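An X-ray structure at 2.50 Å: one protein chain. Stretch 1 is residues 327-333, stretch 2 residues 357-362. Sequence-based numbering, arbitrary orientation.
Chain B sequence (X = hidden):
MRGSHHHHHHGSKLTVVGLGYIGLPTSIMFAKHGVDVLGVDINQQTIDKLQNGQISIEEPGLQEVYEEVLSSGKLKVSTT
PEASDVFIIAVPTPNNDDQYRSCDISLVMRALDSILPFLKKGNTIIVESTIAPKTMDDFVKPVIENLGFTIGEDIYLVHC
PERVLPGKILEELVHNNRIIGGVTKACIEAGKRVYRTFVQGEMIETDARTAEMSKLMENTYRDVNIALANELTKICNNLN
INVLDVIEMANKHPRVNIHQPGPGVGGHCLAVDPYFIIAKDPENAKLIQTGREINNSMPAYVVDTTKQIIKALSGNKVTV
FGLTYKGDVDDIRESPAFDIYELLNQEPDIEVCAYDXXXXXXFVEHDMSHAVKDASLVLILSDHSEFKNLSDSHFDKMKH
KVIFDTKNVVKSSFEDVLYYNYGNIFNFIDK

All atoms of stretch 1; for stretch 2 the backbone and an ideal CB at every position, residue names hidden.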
# COMPACT_ATOMS: atom_id res chain seq x y z
N GLY B 327 -3.73 21.10 -0.66
CA GLY B 327 -3.50 22.34 0.04
C GLY B 327 -2.75 23.35 -0.81
O GLY B 327 -1.95 22.96 -1.66
N ASP B 328 -3.03 24.64 -0.61
CA ASP B 328 -2.43 25.79 -1.29
C ASP B 328 -2.62 25.81 -2.81
O ASP B 328 -1.83 26.42 -3.54
CB ASP B 328 -0.96 25.99 -0.86
CG ASP B 328 -0.76 25.96 0.65
OD1 ASP B 328 0.09 25.18 1.11
OD2 ASP B 328 -1.42 26.74 1.35
N VAL B 329 -3.72 25.19 -3.27
CA VAL B 329 -4.16 25.10 -4.66
C VAL B 329 -5.60 25.68 -4.72
O VAL B 329 -6.29 25.68 -3.71
CB VAL B 329 -4.00 23.66 -5.23
CG1 VAL B 329 -5.12 22.73 -4.78
CG2 VAL B 329 -3.88 23.68 -6.75
N ASP B 330 -6.00 26.25 -5.89
CA ASP B 330 -7.32 26.85 -6.09
C ASP B 330 -8.31 25.91 -6.83
O ASP B 330 -9.40 26.33 -7.25
CB ASP B 330 -7.18 28.23 -6.80
CG ASP B 330 -6.88 28.18 -8.29
OD1 ASP B 330 -7.56 28.90 -9.06
OD2 ASP B 330 -5.94 27.44 -8.69
N ASP B 331 -7.92 24.62 -6.97
CA ASP B 331 -8.68 23.58 -7.65
C ASP B 331 -9.77 22.93 -6.78
O ASP B 331 -9.47 22.14 -5.87
CB ASP B 331 -7.72 22.53 -8.26
CG ASP B 331 -8.17 21.99 -9.59
OD1 ASP B 331 -8.00 22.70 -10.61
OD2 ASP B 331 -8.69 20.86 -9.63
N ILE B 332 -11.04 23.29 -7.07
CA ILE B 332 -12.24 22.79 -6.39
C ILE B 332 -12.81 21.56 -7.14
O ILE B 332 -13.78 20.93 -6.69
CB ILE B 332 -13.26 23.95 -6.25
CG1 ILE B 332 -14.15 23.78 -5.01
CG2 ILE B 332 -14.10 24.17 -7.53
CD1 ILE B 332 -14.81 25.10 -4.52
N ARG B 333 -12.22 21.25 -8.32
CA ARG B 333 -12.59 20.16 -9.21
C ARG B 333 -12.31 18.83 -8.54
O ARG B 333 -11.18 18.60 -8.07
CB ARG B 333 -11.81 20.25 -10.54
CG ARG B 333 -12.19 21.42 -11.45
CD ARG B 333 -11.38 21.41 -12.74
NE ARG B 333 -10.10 22.10 -12.59
CZ ARG B 333 -9.28 22.39 -13.60
NH1 ARG B 333 -9.60 22.05 -14.84
NH2 ARG B 333 -8.13 23.02 -13.37
N UNK B 357 -9.13 30.76 1.54
CA UNK B 357 -8.42 31.92 0.98
C UNK B 357 -7.97 31.75 -0.48
O UNK B 357 -7.73 32.75 -1.16
CB UNK B 357 -7.19 32.22 1.84
N UNK B 358 -7.83 30.50 -0.93
CA UNK B 358 -7.39 30.14 -2.28
C UNK B 358 -8.55 30.06 -3.28
O UNK B 358 -8.30 30.19 -4.48
CB UNK B 358 -6.65 28.80 -2.24
N UNK B 359 -9.80 29.84 -2.80
CA UNK B 359 -11.00 29.72 -3.64
C UNK B 359 -11.75 31.07 -3.79
O UNK B 359 -12.22 31.64 -2.80
CB UNK B 359 -11.94 28.67 -3.04
N UNK B 360 -11.87 31.54 -5.05
CA UNK B 360 -12.49 32.83 -5.37
C UNK B 360 -14.00 32.82 -5.71
O UNK B 360 -14.53 33.86 -6.09
CB UNK B 360 -11.74 33.43 -6.56
N UNK B 361 -14.70 31.68 -5.51
CA UNK B 361 -16.15 31.58 -5.78
C UNK B 361 -17.00 32.62 -5.00
O UNK B 361 -16.58 33.13 -3.96
CB UNK B 361 -16.63 30.17 -5.43
N UNK B 362 -18.19 32.93 -5.54
CA UNK B 362 -19.13 33.90 -4.97
C UNK B 362 -19.54 33.53 -3.53
O UNK B 362 -19.36 34.33 -2.60
CB UNK B 362 -20.37 34.00 -5.86

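Both stretches are loop, and between the CA atoms of 328 to 332 and of 358 to 361 their end-to-end directions differ by only 25°.

Position 357 has phi/psi of -68/-22, values open to most residues and compatible with proline. Its ideal CB has nothing of stretch 1 within 5.5 Å, so stretch 1 sets no preference. The deposited residue is P357, which makes no contact here.

Position 358 is the best defined. Its CA lies 5.0 Å from the CA of D330, and CA-to-CB points toward stretch 1, placing the ideal CB 3.5 Å from V329 O and 4.4 Å from D330 CA. Beyond it lie the backbone of D328 and V329 and the carboxylate of D328. A flat side chain could lie over that backbone, and one with a polar nitrogen could also approach the carboxylate; histidine, glutamine, arginine or an aromatic residue would all be reasonable. The deposited residue is H358, with chi1 of -58° (m) and chi2 of -85°. This turns one ring face to D328 CA and V329 N. D328 CA sits 3.8 Å from the ring centroid and 18° off the ring normal, a CH-pi contact. H358 NE2 comes to 3.4 Å from D328 OD2. The backbone adds to the packing, with H358 O 3.2 Å from D330 CB.

At position 359, phi/psi of -95/120 is extended and CA-to-CB points sideways. The ideal CB is 4.8 Å from I332 CD1 and 5.4 Å from D330 O. The nearby methyl favours a modest apolar side chain, such as valine, isoleucine or leucine, though alanine would leave less contact. It is V359, chi1 -179° (t), whose CG1 packs 3.8 Å from I332 CD1.

Position 360 points sideways, with no stretch 1 atom within 5.5 Å of its ideal CB; many residues, polar ones included, would do. E360 is deposited, and the nearest approach is E360 OE2 to D330 CB, 5.8 Å.

Position 361 points toward stretch 1, but its ideal CB is 5.5 Å from I332 CD1, so a longer apolar side chain, such as leucine, isoleucine or methionine, would close the gap most readily. L361 does so: its CD2 lies 3.9 Å from I332 CD1, the methyl that also meets V359. Its chi1 of -92° and chi2 of -28° both fall between wells.

Position 362 is out of reach, leaving its identity unconstrained by stretch 1. It is D362, whose CB, its nearest side-chain atom, is 10.6 Å from I332 CD1.

Stretch 2, residues 357-362: PHVELD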
# COMPACT_ATOMS: atom_id res chain seq x y z
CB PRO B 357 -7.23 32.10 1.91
CG PRO B 357 -6.99 30.75 2.48
CD PRO B 357 -8.33 30.10 2.60
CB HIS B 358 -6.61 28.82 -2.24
CG HIS B 358 -5.41 28.87 -1.34
ND1 HIS B 358 -4.20 29.35 -1.79
CD2 HIS B 358 -5.29 28.54 -0.04
CE1 HIS B 358 -3.38 29.28 -0.76
NE2 HIS B 358 -3.99 28.79 0.32
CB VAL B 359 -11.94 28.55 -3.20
CG1 VAL B 359 -13.15 28.44 -4.11
CG2 VAL B 359 -11.20 27.22 -3.16
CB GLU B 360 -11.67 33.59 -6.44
CG GLU B 360 -10.83 34.73 -5.89
CD GLU B 360 -9.59 34.32 -5.10
OE1 GLU B 360 -9.56 34.57 -3.88
OE2 GLU B 360 -8.67 33.73 -5.72
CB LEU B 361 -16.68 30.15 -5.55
CG LEU B 361 -16.75 29.15 -6.72
CD1 LEU B 361 -16.92 29.81 -8.07
CD2 LEU B 361 -15.60 28.20 -6.70
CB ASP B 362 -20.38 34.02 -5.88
CG ASP B 362 -20.21 34.81 -7.17
OD1 ASP B 362 -19.89 36.02 -7.09
OD2 ASP B 362 -20.48 34.25 -8.26
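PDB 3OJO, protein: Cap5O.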